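Local coordinates for protein dicer Related Helicase (Caenorhabditis elegans, PDB 6M6Q) that probably hydrolyses ATP as an RNA-binding helicase of the RIG-I-like receptor subfamily in RNA interference, here represented by its all-helical N-terminal domain, at residues Tyr24-Tyr28 / Phe167-Tyr172; Gly160-Ala164 / Ile272-Asn278; Ile198-Leu203 / Phe293-Asn299; Ile215-Val220 / Thr267-Ala271. One frame throughout, in Å; residues are numbered along the deposited sequence.

Contact 1. Residues Tyr24-Tyr28 / Phe167-Tyr172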
loop_
_atom_site.group_PDB
_atom_site.type_symbol
_atom_site.label_atom_id
_atom_site.label_comp_id
_atom_site.label_asym_id
_atom_site.label_seq_id
_atom_site.Cartn_x
_atom_site.Cartn_y
_atom_site.Cartn_z
ATOM N N TYR B 24 6.697 11.616 -13.196
ATOM C CA TYR B 24 6.065 12.181 -11.982
ATOM C C TYR B 24 4.552 12.399 -12.212
ATOM O O TYR B 24 3.860 12.779 -11.244
ATOM C CB TYR B 24 6.783 13.474 -11.594
ATOM C CG TYR B 24 8.273 13.331 -11.398
ATOM C CD1 TYR B 24 8.792 12.914 -10.185
ATOM C CD2 TYR B 24 9.175 13.645 -12.410
ATOM C CE1 TYR B 24 10.158 12.820 -9.971
ATOM C CE2 TYR B 24 10.545 13.551 -12.215
ATOM C CZ TYR B 24 11.038 13.119 -10.996
ATOM O OH TYR B 24 12.377 13.010 -10.778
ATOM N N PHE B 25 4.033 12.115 -13.420
ATOM C CA PHE B 25 2.601 12.345 -13.763
ATOM C C PHE B 25 1.668 11.317 -13.105
ATOM O O PHE B 25 0.691 11.729 -12.511
ATOM C CB PHE B 25 2.344 12.403 -15.267
ATOM C CG PHE B 25 0.873 12.410 -15.623
ATOM C CD1 PHE B 25 0.081 13.527 -15.395
ATOM C CD2 PHE B 25 0.266 11.284 -16.147
ATOM C CE1 PHE B 25 -1.273 13.521 -15.712
ATOM C CE2 PHE B 25 -1.081 11.287 -16.483
ATOM C CZ PHE B 25 -1.848 12.402 -16.255
ATOM N N PRO B 26 1.825 9.972 -13.260
ATOM C CA PRO B 26 0.826 9.030 -12.740
ATOM C C PRO B 26 0.374 9.332 -11.298
ATOM O O PRO B 26 -0.804 9.376 -11.069
ATOM C CB PRO B 26 1.560 7.679 -12.799
ATOM C CG PRO B 26 2.467 7.830 -13.990
ATOM C CD PRO B 26 2.935 9.274 -13.924
ATOM N N ALA B 27 1.326 9.566 -10.391
ATOM C CA ALA B 27 1.099 9.808 -8.945
ATOM C C ALA B 27 0.380 11.139 -8.749
ATOM O O ALA B 27 -0.490 11.225 -7.866
ATOM C CB ALA B 27 2.408 9.794 -8.192
ATOM N N TYR B 28 0.777 12.157 -9.490
ATOM C CA TYR B 28 0.180 13.495 -9.397
ATOM C C TYR B 28 -1.280 13.403 -9.855
ATOM O O TYR B 28 -2.165 13.859 -9.110
ATOM C CB TYR B 28 1.001 14.527 -10.167
ATOM C CG TYR B 28 0.525 15.938 -9.922
ATOM C CD1 TYR B 28 -0.315 16.582 -10.821
ATOM C CD2 TYR B 28 0.809 16.581 -8.731
ATOM C CE1 TYR B 28 -0.825 17.836 -10.556
ATOM C CE2 TYR B 28 0.322 17.847 -8.463
ATOM C CZ TYR B 28 -0.503 18.474 -9.376
ATOM O OH TYR B 28 -0.964 19.735 -9.117
ATOM N N PHE B 167 8.932 19.574 -4.948
ATOM C CA PHE B 167 7.840 18.568 -5.020
ATOM C C PHE B 167 8.382 17.248 -5.576
ATOM O O PHE B 167 8.203 16.206 -4.922
ATOM C CB PHE B 167 6.711 19.107 -5.891
ATOM C CG PHE B 167 5.449 18.298 -5.896
ATOM C CD1 PHE B 167 5.257 17.291 -6.827
ATOM C CD2 PHE B 167 4.397 18.631 -5.056
ATOM C CE1 PHE B 167 4.053 16.608 -6.888
ATOM C CE2 PHE B 167 3.192 17.950 -5.120
ATOM C CZ PHE B 167 3.027 16.934 -6.029
ATOM N N LYS B 168 9.050 17.296 -6.731
ATOM C CA LYS B 168 9.627 16.095 -7.406
ATOM C C LYS B 168 10.662 15.435 -6.489
ATOM O O LYS B 168 10.714 14.207 -6.469
ATOM C CB LYS B 168 10.273 16.468 -8.741
ATOM C CG LYS B 168 9.297 16.620 -9.896
ATOM C CD LYS B 168 9.924 17.181 -11.166
ATOM C CE LYS B 168 8.922 17.364 -12.292
ATOM N NZ LYS B 168 9.431 18.291 -13.330
ATOM N N ASN B 169 11.427 16.242 -5.752
ATOM C CA ASN B 169 12.597 15.801 -4.950
ATOM C C ASN B 169 12.135 15.166 -3.636
ATOM O O ASN B 169 12.708 14.140 -3.261
ATOM C CB ASN B 169 13.571 16.951 -4.675
ATOM C CG ASN B 169 14.490 17.269 -5.845
ATOM O OD1 ASN B 169 15.173 18.289 -5.826
ATOM N ND2 ASN B 169 14.507 16.420 -6.871
ATOM N N LYS B 170 11.134 15.725 -2.966
ATOM C CA LYS B 170 10.785 15.279 -1.587
ATOM C C LYS B 170 9.645 14.250 -1.615
ATOM O O LYS B 170 9.554 13.489 -0.652
ATOM C CB LYS B 170 10.438 16.468 -0.694
ATOM C CG LYS B 170 11.475 17.583 -0.671
ATOM C CD LYS B 170 12.193 17.724 0.638
ATOM C CE LYS B 170 13.676 17.972 0.480
ATOM N NZ LYS B 170 14.436 17.405 1.620
ATOM N N PHE B 171 8.812 14.229 -2.658
ATOM C CA PHE B 171 7.562 13.419 -2.688
ATOM C C PHE B 171 7.728 12.164 -3.559
ATOM O O PHE B 171 6.810 11.337 -3.575
ATOM C CB PHE B 171 6.385 14.257 -3.182
ATOM C CG PHE B 171 5.823 15.226 -2.179
ATOM C CD1 PHE B 171 5.376 14.797 -0.943
ATOM C CD2 PHE B 171 5.645 16.554 -2.516
ATOM C CE1 PHE B 171 4.808 15.689 -0.047
ATOM C CE2 PHE B 171 5.074 17.443 -1.619
ATOM C CZ PHE B 171 4.657 17.009 -0.388
ATOM N N TYR B 172 8.851 12.011 -4.255
ATOM C CA TYR B 172 9.177 10.766 -4.999
ATOM C C TYR B 172 10.549 10.247 -4.569
ATOM O O TYR B 172 11.456 11.047 -4.273
ATOM C CB TYR B 172 9.095 10.992 -6.505
ATOM C CG TYR B 172 7.785 11.556 -7.015
ATOM C CD1 TYR B 172 7.462 12.891 -6.820
ATOM C CD2 TYR B 172 6.949 10.808 -7.833
ATOM C CE1 TYR B 172 6.299 13.442 -7.337
ATOM C CE2 TYR B 172 5.793 11.352 -8.384
ATOM C CZ TYR B 172 5.475 12.685 -8.144
ATOM O OH TYR B 172 4.346 13.257 -8.670
#
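Tyr24 meets Lys168 and Tyr172 in the all-helical N-terminal domain of DRH-3, in a contact between the residues leading into helix 25-29 and the end region of helix 162-171 with the residue after it. The Tyr24 ring is gripped from two directions. Over one face lies the aliphatic part of Lys168, with CG of Lys168 3.6 Å from the centroid of the Tyr24 ring and almost on its normal, a well-centred CH-pi contact. The rest of the lysine chain runs extended past the ring, its CE reaching CD2 of Tyr24. The ring's edge is used differently: Tyr24 forms a T-shaped pair with Tyr172, the planes 89° apart, and CD1 of Tyr24 points into the Tyr172 face, 3.6 Å from CG of Tyr172. With CG of Tyr24 lying beside its backbone N (chi1 -55°), the ring projects toward both partners. The carbonyl O of Tyr24 accepts a weak hydrogen bond, 2.7 Å long, from OH of Tyr172. Exchange of Tyr24 for an alanine would probably leave the Tyr172 face and the Lys168 chain without their aromatic neighbour and open a gap between the two segments.

Next in sequence to take part is Ala27, whose CB packs 3.7 Å from CE2 of Tyr172. Leu187 of helix 186-193 touches Ala27, Phe167 and Tyr172, so a third helix adjoins the contact. Tyr28 has its hydroxyl bonded to Leu270 O, and its ring meets that of Phe167 obliquely, planes 73° apart, with CZ of Phe167 near the plane of the Tyr28 ring, 3.5 Å from CD2 of Tyr28.

Contact 2. Residues Gly160-Ala164 / Ile272-Asn278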
loop_
_atom_site.group_PDB
_atom_site.type_symbol
_atom_site.label_atom_id
_atom_site.label_comp_id
_atom_site.label_asym_id
_atom_site.label_seq_id
_atom_site.Cartn_x
_atom_site.Cartn_y
_atom_site.Cartn_z
ATOM N N GLY B 160 10.993 27.713 -14.914
ATOM C CA GLY B 160 11.993 27.600 -13.841
ATOM C C GLY B 160 11.346 27.520 -12.478
ATOM O O GLY B 160 11.978 27.975 -11.503
ATOM N N TRP B 161 10.127 26.976 -12.403
ATOM C CA TRP B 161 9.309 26.938 -11.158
ATOM C C TRP B 161 10.025 26.087 -10.100
ATOM O O TRP B 161 10.128 24.893 -10.295
ATOM C CB TRP B 161 7.910 26.403 -11.447
ATOM C CG TRP B 161 6.894 26.843 -10.443
ATOM C CD1 TRP B 161 6.368 26.116 -9.415
ATOM C CD2 TRP B 161 6.307 28.146 -10.350
ATOM N NE1 TRP B 161 5.475 26.873 -8.708
ATOM C CE2 TRP B 161 5.421 28.124 -9.254
ATOM C CE3 TRP B 161 6.442 29.325 -11.086
ATOM C CZ2 TRP B 161 4.672 29.235 -8.886
ATOM C CZ3 TRP B 161 5.697 30.422 -10.727
ATOM C CH2 TRP B 161 4.826 30.377 -9.640
ATOM N N LEU B 162 10.475 26.700 -9.015
ATOM C CA LEU B 162 11.348 26.061 -7.997
ATOM C C LEU B 162 10.499 25.162 -7.084
ATOM O O LEU B 162 11.058 24.233 -6.471
ATOM C CB LEU B 162 12.050 27.175 -7.217
ATOM C CG LEU B 162 12.812 26.756 -5.965
ATOM C CD1 LEU B 162 14.012 25.888 -6.312
ATOM C CD2 LEU B 162 13.252 27.975 -5.197
ATOM N N THR B 163 9.211 25.461 -6.964
ATOM C CA THR B 163 8.248 24.684 -6.156
ATOM C C THR B 163 8.095 23.299 -6.776
ATOM O O THR B 163 7.930 22.341 -6.029
ATOM C CB THR B 163 6.906 25.402 -6.074
ATOM O OG1 THR B 163 7.002 26.368 -5.032
ATOM C CG2 THR B 163 5.756 24.459 -5.819
ATOM N N ALA B 164 8.117 23.223 -8.106
ATOM C CA ALA B 164 7.963 21.970 -8.877
ATOM C C ALA B 164 9.154 21.047 -8.602
ATOM O O ALA B 164 8.928 19.847 -8.472
ATOM C CB ALA B 164 7.816 22.261 -10.350
ATOM N N ILE B 272 -0.236 22.209 -4.035
ATOM C CA ILE B 272 1.169 22.566 -3.619
ATOM C C ILE B 272 1.935 23.210 -4.783
ATOM O O ILE B 272 2.781 24.066 -4.516
ATOM C CB ILE B 272 1.895 21.306 -3.097
ATOM C CG1 ILE B 272 1.494 21.014 -1.654
ATOM C CG2 ILE B 272 3.414 21.406 -3.265
ATOM C CD1 ILE B 272 2.080 19.740 -1.100
ATOM N N ILE B 273 1.667 22.786 -6.019
ATOM C CA ILE B 273 2.418 23.202 -7.236
ATOM C C ILE B 273 2.241 24.715 -7.456
ATOM O O ILE B 273 3.098 25.310 -8.120
ATOM C CB ILE B 273 1.990 22.359 -8.463
ATOM C CG1 ILE B 273 3.071 22.364 -9.549
ATOM C CG2 ILE B 273 0.634 22.805 -9.003
ATOM C CD1 ILE B 273 4.377 21.727 -9.112
ATOM N N GLY B 274 1.212 25.324 -6.865
ATOM C CA GLY B 274 0.873 26.750 -7.071
ATOM C C GLY B 274 1.729 27.672 -6.218
ATOM O O GLY B 274 1.821 28.885 -6.556
ATOM N N PHE B 275 2.324 27.140 -5.149
ATOM C CA PHE B 275 3.199 27.891 -4.205
ATOM C C PHE B 275 4.337 28.593 -4.978
ATOM O O PHE B 275 4.919 27.995 -5.888
ATOM C CB PHE B 275 3.791 26.962 -3.141
ATOM C CG PHE B 275 2.810 26.238 -2.249
ATOM C CD1 PHE B 275 1.442 26.503 -2.286
ATOM C CD2 PHE B 275 3.269 25.267 -1.370
ATOM C CE1 PHE B 275 0.568 25.812 -1.462
ATOM C CE2 PHE B 275 2.397 24.595 -0.530
ATOM C CZ PHE B 275 1.051 24.866 -0.577
ATOM N N LYS B 276 4.610 29.852 -4.643
ATOM C CA LYS B 276 5.671 30.680 -5.280
ATOM C C LYS B 276 6.893 30.629 -4.379
ATOM O O LYS B 276 6.762 31.062 -3.216
ATOM C CB LYS B 276 5.206 32.131 -5.455
ATOM C CG LYS B 276 4.089 32.353 -6.474
ATOM C CD LYS B 276 3.426 33.723 -6.389
ATOM C CE LYS B 276 2.017 33.751 -6.958
ATOM N NZ LYS B 276 1.051 33.048 -6.074
ATOM N N SER B 277 8.015 30.085 -4.860
ATOM C CA SER B 277 9.252 29.957 -4.050
ATOM C C SER B 277 10.498 30.354 -4.856
ATOM O O SER B 277 11.618 30.148 -4.325
ATOM C CB SER B 277 9.377 28.565 -3.433
ATOM O OG SER B 277 9.941 27.624 -4.343
ATOM N N ASN B 278 10.325 31.068 -5.979
ATOM C CA ASN B 278 11.451 31.487 -6.862
ATOM C C ASN B 278 12.314 32.535 -6.131
ATOM O O ASN B 278 13.555 32.341 -6.090
ATOM C CB ASN B 278 10.961 31.962 -8.232
ATOM C CG ASN B 278 10.584 30.812 -9.146
ATOM O OD1 ASN B 278 10.382 29.691 -8.686
ATOM N ND2 ASN B 278 10.496 31.075 -10.442
#
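Thr163 reaches the loop 272-278 through both branches of its side chain. Its OG1 donates to Phe275 O at 2.8 Å, approaching from above the carbonyl plane, and OG1 also receives a weak bond from OG of Ser277. The methyl CG2 turns the other way, to 3.3 Å from Ile272 O. This division follows from chi1 of -83°, which sets OG1 beside the threonine's backbone N and CG2 opposite that N.

A fairly straight bond joins Leu162 N to OD1 of Asn278, 3.0 Å long with an N-H...O angle of 159°. Here the loop after helix 262-271 wraps the N-terminal end of helix 162-171, and the Asn278 side chain takes up a backbone N-H at that end. Trp161, just ahead of the helix, lays its indole along the loop: NE1 makes a weak bond to Ile273 O at 2.9 Å, bent to 122°, and CH2 lies 3.8 Å from CG of Lys276. A phenylalanine in place of Trp161 is likely to leave Ile273 O without its indole N-H donor and to uncover part of the Lys276 chain.

Further along, CD1 of Ile273 packs 3.7 Å from CB of Ala164, and Trp154 touches both residues. Behind the loop, Trp289 of helix 288-295 meets Phe275 edge-to-face and also touches Thr163, while Leu216 and Ile215 of helix 210-221 border the Phe275 ring.

Contact 3. Residues Ile198-Leu203 / Phe293-Asn299; sequences IIMKHL and FIDAMKN
The His202 imidazole and the Asn299 amide stack with their planes 22° apart. ND2 of Asn299 sits over one face of the imidazole, toward its rim, and NZ of Lys201 lies over the opposite face, likewise off-centre. Although ND2 of Asn299 comes within 3.3 Å of ND1 of His202, the angle is too poor for a hydrogen bond, in keeping with an approach over the ring. Each group is held by its own segment instead: the imidazole ND1 gives a weak bond to Ile198 O, and the amide ND2 of Asn299 bonds to Asp295 O at 3.1 Å with an angle of 155°, which helps fix the rotation of the amide.

The second ring, Phe293, has CD1 of Leu203 over one face, 4.1 Å from the ring centroid, a CH-pi contact. With CG2 anti to the backbone N (chi1 -53°), Ile199 brings that branch obliquely to the same ring, 3.9 Å from CE2 of Phe293. Between the two flat groups Ala296 fits its CB against CB of His202 (3.7 Å), CG2 of Ile199 and CG of Leu203. On the far flank CG1 of Ile199, the branch beside that N, rests 3.8 Å from CG of Met297.

Helix 196-204 is thus packed on the C-terminal part of helix 288-295 and the turn that follows. Met297 and Ile199 also touch Asn303 of helix 301-310, Leu203 reaches Leu216 of helix 210-221, and the Phe293 ring meets Phe269 of helix 262-271.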
loop_
_atom_site.group_PDB
_atom_site.type_symbol
_atom_site.label_atom_id
_atom_site.label_comp_id
_atom_site.label_asym_id
_atom_site.label_seq_id
_atom_site.Cartn_x
_atom_site.Cartn_y
_atom_site.Cartn_z
ATOM N N ILE B 198 -6.120 18.615 10.081
ATOM C CA ILE B 198 -5.127 18.967 11.138
ATOM C C ILE B 198 -3.930 19.699 10.489
ATOM O O ILE B 198 -3.396 20.631 11.109
ATOM C CB ILE B 198 -4.701 17.703 11.913
ATOM C CG1 ILE B 198 -5.908 16.890 12.399
ATOM C CG2 ILE B 198 -3.775 18.064 13.064
ATOM C CD1 ILE B 198 -5.605 15.425 12.645
ATOM N N ILE B 199 -3.568 19.336 9.255
ATOM C CA ILE B 199 -2.476 20.000 8.483
ATOM C C ILE B 199 -2.927 21.436 8.146
ATOM O O ILE B 199 -2.115 22.362 8.310
ATOM C CB ILE B 199 -2.097 19.180 7.228
ATOM C CG1 ILE B 199 -1.775 17.724 7.583
ATOM C CG2 ILE B 199 -0.948 19.837 6.482
ATOM C CD1 ILE B 199 -1.854 16.759 6.421
ATOM N N MET B 200 -4.187 21.622 7.731
ATOM C CA MET B 200 -4.735 22.948 7.322
ATOM C C MET B 200 -4.744 23.883 8.548
ATOM O O MET B 200 -4.332 25.056 8.394
ATOM C CB MET B 200 -6.148 22.803 6.735
ATOM C CG MET B 200 -6.792 24.112 6.252
ATOM S SD MET B 200 -6.440 24.508 4.521
ATOM C CE MET B 200 -4.822 25.254 4.691
ATOM N N LYS B 201 -5.108 23.360 9.727
ATOM C CA LYS B 201 -5.200 24.132 11.003
ATOM C C LYS B 201 -3.809 24.655 11.397
ATOM O O LYS B 201 -3.714 25.851 11.753
ATOM C CB LYS B 201 -5.802 23.259 12.111
ATOM C CG LYS B 201 -5.783 23.860 13.515
ATOM C CD LYS B 201 -6.602 23.072 14.558
ATOM C CE LYS B 201 -6.096 21.658 14.819
ATOM N NZ LYS B 201 -4.731 21.633 15.415
ATOM N N HIS B 202 -2.776 23.805 11.339
ATOM C CA HIS B 202 -1.399 24.132 11.800
ATOM C C HIS B 202 -0.719 25.076 10.808
ATOM O O HIS B 202 0.063 25.941 11.269
ATOM C CB HIS B 202 -0.569 22.868 12.036
ATOM C CG HIS B 202 -0.899 22.172 13.314
ATOM N ND1 HIS B 202 -1.359 20.868 13.346
ATOM C CD2 HIS B 202 -0.864 22.588 14.600
ATOM C CE1 HIS B 202 -1.569 20.507 14.597
ATOM N NE2 HIS B 202 -1.266 21.536 15.382
ATOM N N LEU B 203 -0.995 24.931 9.507
ATOM C CA LEU B 203 -0.398 25.807 8.464
ATOM C C LEU B 203 -1.010 27.206 8.593
ATOM O O LEU B 203 -0.293 28.192 8.345
ATOM C CB LEU B 203 -0.630 25.223 7.063
ATOM C CG LEU B 203 0.242 24.021 6.682
ATOM C CD1 LEU B 203 -0.236 23.425 5.366
ATOM C CD2 LEU B 203 1.733 24.387 6.594
ATOM N N PHE B 293 4.947 22.018 6.292
ATOM C CA PHE B 293 4.071 20.819 6.178
ATOM C C PHE B 293 4.486 19.785 7.237
ATOM O O PHE B 293 3.590 19.204 7.897
ATOM C CB PHE B 293 4.144 20.221 4.764
ATOM C CG PHE B 293 2.926 20.449 3.898
ATOM C CD1 PHE B 293 2.768 21.626 3.175
ATOM C CD2 PHE B 293 1.955 19.464 3.761
ATOM C CE1 PHE B 293 1.646 21.831 2.384
ATOM C CE2 PHE B 293 0.837 19.673 2.964
ATOM C CZ PHE B 293 0.687 20.855 2.276
ATOM N N ILE B 294 5.802 19.573 7.399
ATOM C CA ILE B 294 6.398 18.607 8.375
ATOM C C ILE B 294 5.988 19.027 9.791
ATOM O O ILE B 294 5.607 18.135 10.591
ATOM C CB ILE B 294 7.932 18.536 8.220
ATOM C CG1 ILE B 294 8.338 17.959 6.867
ATOM C CG2 ILE B 294 8.570 17.761 9.371
ATOM C CD1 ILE B 294 9.826 17.970 6.631
ATOM N N ASP B 295 6.026 20.334 10.078
ATOM C CA ASP B 295 5.676 20.901 11.406
ATOM C C ASP B 295 4.153 20.842 11.594
ATOM O O ASP B 295 3.714 20.915 12.745
ATOM C CB ASP B 295 6.255 22.313 11.582
ATOM C CG ASP B 295 7.763 22.330 11.816
ATOM O OD1 ASP B 295 8.246 21.464 12.590
ATOM O OD2 ASP B 295 8.452 23.196 11.210
ATOM N N ALA B 296 3.388 20.716 10.502
ATOM C CA ALA B 296 1.908 20.622 10.500
ATOM C C ALA B 296 1.460 19.148 10.569
ATOM O O ALA B 296 0.234 18.897 10.696
ATOM C CB ALA B 296 1.362 21.311 9.268
ATOM N N MET B 297 2.402 18.209 10.495
ATOM C CA MET B 297 2.109 16.749 10.456
ATOM C C MET B 297 2.748 16.003 11.647
ATOM O O MET B 297 2.319 14.867 11.906
ATOM C CB MET B 297 2.609 16.137 9.148
ATOM C CG MET B 297 1.748 16.495 7.962
ATOM S SD MET B 297 2.488 15.953 6.419
ATOM C CE MET B 297 2.228 14.185 6.565
ATOM N N LYS B 298 3.673 16.622 12.382
ATOM C CA LYS B 298 4.419 15.952 13.481
ATOM C C LYS B 298 3.569 15.876 14.771
ATOM O O LYS B 298 3.991 15.153 15.693
ATOM C CB LYS B 298 5.742 16.675 13.729
ATOM C CG LYS B 298 5.614 18.134 14.138
ATOM C CD LYS B 298 6.837 18.662 14.868
ATOM C CE LYS B 298 6.703 20.114 15.280
ATOM N NZ LYS B 298 7.949 20.625 15.898
ATOM N N ASN B 299 2.378 16.484 14.807
ATOM C CA ASN B 299 1.649 16.794 16.077
ATOM C C ASN B 299 0.731 15.645 16.509
ATOM O O ASN B 299 0.498 15.530 17.713
ATOM C CB ASN B 299 0.796 18.046 15.960
ATOM C CG ASN B 299 1.549 19.184 15.333
ATOM O OD1 ASN B 299 2.257 19.916 16.017
ATOM N ND2 ASN B 299 1.448 19.299 14.024
#

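Contact 4. Residues Ile215-Val220 / Thr267-Ala271; sequences ILAFEV and TMFLA
Leu216 and Met268 set their side chains at about a right angle where helices 210-221 and 262-271 pack in the core of the helical domain. The axes of the two short segments approach to 9.0 Å, and their N-to-C directions differ by 122°, closer to antiparallel than to parallel. CD1 of Leu216 meets the terminal methyl CE of Met268 at 3.9 Å. The other branch, CD2 of Leu216, touches both Met268 O and CB of Ala271, the latter at 3.8 Å, and the leucine thereby spans one turn of the facing helix.

One turn along helix 210-221, Val220 slants across both Met268 and Thr267. Its CG2, the branch beside the backbone N (chi1 161°), makes these contacts, 3.8 Å from CG of Met268 and only slightly farther from CG2 of Thr267. That threonine methyl also lies 3.4 Å from Glu219 O, while the hydroxyl of Thr267 bonds to His263 O within its own helix.

Ala271 points its CB at the facing helix, 3.6 Å from CB of Glu219, and CG of the same glutamate lies nearby. Met200 of helix 196-204 touches both Leu216 and Met268, so a third helix adjoins the pair. The bend of the Glu219 chain at chi2 (-72°) accompanies a carboxylate whose OE2 accepts a bond of 2.8 Å from a water. OE2 of Glu219 also has a weak hydrogen bond with OH of Tyr151. The same water bridges the two helices by donating to Ala271 O at 2.7 Å.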
loop_
_atom_site.group_PDB
_atom_site.type_symbol
_atom_site.label_atom_id
_atom_site.label_comp_id
_atom_site.label_asym_id
_atom_site.label_seq_id
_atom_site.Cartn_x
_atom_site.Cartn_y
_atom_site.Cartn_z
ATOM N N ILE B 215 -3.413 29.895 -1.033
ATOM C CA ILE B 215 -3.545 29.035 -2.254
ATOM C C ILE B 215 -4.280 27.746 -1.857
ATOM O O ILE B 215 -5.241 27.398 -2.555
ATOM C CB ILE B 215 -2.173 28.773 -2.929
ATOM C CG1 ILE B 215 -1.647 30.025 -3.641
ATOM C CG2 ILE B 215 -2.235 27.590 -3.892
ATOM C CD1 ILE B 215 -0.128 30.139 -3.668
ATOM N N LEU B 216 -3.920 27.137 -0.713
ATOM C CA LEU B 216 -4.526 25.855 -0.247
ATOM C C LEU B 216 -6.019 26.047 -0.019
ATOM O O LEU B 216 -6.776 25.232 -0.533
ATOM C CB LEU B 216 -3.833 25.360 1.021
ATOM C CG LEU B 216 -2.458 24.736 0.799
ATOM C CD1 LEU B 216 -1.815 24.347 2.124
ATOM C CD2 LEU B 216 -2.551 23.535 -0.131
ATOM N N ALA B 217 -6.414 27.118 0.683
ATOM C CA ALA B 217 -7.825 27.438 1.027
ATOM C C ALA B 217 -8.657 27.558 -0.253
ATOM O O ALA B 217 -9.786 27.028 -0.290
ATOM C CB ALA B 217 -7.894 28.702 1.839
ATOM N N PHE B 218 -8.109 28.193 -1.282
ATOM C CA PHE B 218 -8.843 28.492 -2.534
ATOM C C PHE B 218 -9.015 27.210 -3.363
ATOM O O PHE B 218 -10.151 26.966 -3.849
ATOM C CB PHE B 218 -8.143 29.584 -3.340
ATOM C CG PHE B 218 -8.761 29.791 -4.692
ATOM C CD1 PHE B 218 -9.989 30.428 -4.819
ATOM C CD2 PHE B 218 -8.184 29.231 -5.819
ATOM C CE1 PHE B 218 -10.612 30.528 -6.054
ATOM C CE2 PHE B 218 -8.789 29.363 -7.059
ATOM C CZ PHE B 218 -10.002 30.011 -7.173
ATOM N N GLU B 219 -7.921 26.454 -3.568
ATOM C CA GLU B 219 -7.891 25.255 -4.452
ATOM C C GLU B 219 -8.689 24.129 -3.793
ATOM O O GLU B 219 -9.260 23.320 -4.546
ATOM C CB GLU B 219 -6.463 24.789 -4.759
ATOM C CG GLU B 219 -5.588 25.835 -5.425
ATOM C CD GLU B 219 -5.913 26.164 -6.874
ATOM O OE1 GLU B 219 -7.098 26.379 -7.187
ATOM O OE2 GLU B 219 -4.959 26.266 -7.680
ATOM N N VAL B 220 -8.818 24.134 -2.457
ATOM C CA VAL B 220 -9.620 23.111 -1.725
ATOM C C VAL B 220 -11.117 23.494 -1.671
ATOM O O VAL B 220 -11.924 22.602 -1.909
ATOM C CB VAL B 220 -9.041 22.821 -0.342
ATOM C CG1 VAL B 220 -10.074 22.171 0.561
ATOM C CG2 VAL B 220 -7.788 21.949 -0.447
ATOM N N THR B 267 -6.447 17.090 -2.415
ATOM C CA THR B 267 -6.535 18.374 -3.142
ATOM C C THR B 267 -5.527 19.359 -2.553
ATOM O O THR B 267 -5.022 20.175 -3.325
ATOM C CB THR B 267 -7.970 18.897 -3.155
ATOM O OG1 THR B 267 -8.754 17.898 -3.805
ATOM C CG2 THR B 267 -8.132 20.206 -3.890
ATOM N N MET B 268 -5.152 19.199 -1.280
ATOM C CA MET B 268 -4.084 20.019 -0.630
ATOM C C MET B 268 -2.723 19.710 -1.269
ATOM O O MET B 268 -2.013 20.663 -1.620
ATOM C CB MET B 268 -3.983 19.766 0.873
ATOM C CG MET B 268 -5.051 20.430 1.665
ATOM S SD MET B 268 -4.813 20.111 3.412
ATOM C CE MET B 268 -3.808 21.510 3.877
ATOM N N PHE B 269 -2.360 18.437 -1.407
ATOM C CA PHE B 269 -1.086 17.997 -2.035
ATOM C C PHE B 269 -1.090 18.359 -3.524
ATOM O O PHE B 269 -0.035 18.723 -4.028
ATOM C CB PHE B 269 -0.861 16.502 -1.810
ATOM C CG PHE B 269 -0.419 16.175 -0.411
ATOM C CD1 PHE B 269 -1.352 15.977 0.594
ATOM C CD2 PHE B 269 0.929 16.140 -0.082
ATOM C CE1 PHE B 269 -0.951 15.708 1.892
ATOM C CE2 PHE B 269 1.330 15.888 1.218
ATOM C CZ PHE B 269 0.391 15.662 2.202
ATOM N N LEU B 270 -2.262 18.316 -4.167
ATOM C CA LEU B 270 -2.456 18.726 -5.581
ATOM C C LEU B 270 -2.114 20.206 -5.711
ATOM O O LEU B 270 -1.382 20.547 -6.624
ATOM C CB LEU B 270 -3.904 18.445 -6.006
ATOM C CG LEU B 270 -4.222 18.558 -7.499
ATOM C CD1 LEU B 270 -3.688 17.369 -8.254
ATOM C CD2 LEU B 270 -5.716 18.662 -7.744
ATOM N N ALA B 271 -2.590 21.030 -4.784
ATOM C CA ALA B 271 -2.549 22.511 -4.851
ATOM C C ALA B 271 -1.119 23.021 -4.642
ATOM O O ALA B 271 -0.869 24.152 -5.017
ATOM C CB ALA B 271 -3.480 23.092 -3.821
HETATM O O HOH W 1 -2.433 25.287 -6.918
#

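How the contacts relate
From the N terminus, helix 25-29 is the first part to be tied down: contact 1 closes a long loop by joining it to helix 162-171. Contact 2 begins earlier on that same helix and ends beyond helix 262-271, so the two contacts cross; they touch where Phe167 meets Ile272. Contact 3 opens after contact 1 has closed and crosses contact 2, joining helix 196-204 to helix 288-295. Contact 4, linking helices 210-221 and 262-271, falls within the spans of both contacts 2 and 3. Leu216 joins it to Phe275 of contact 2 and Leu203 of contact 3, while its Phe269 packs against Phe171 of contact 1.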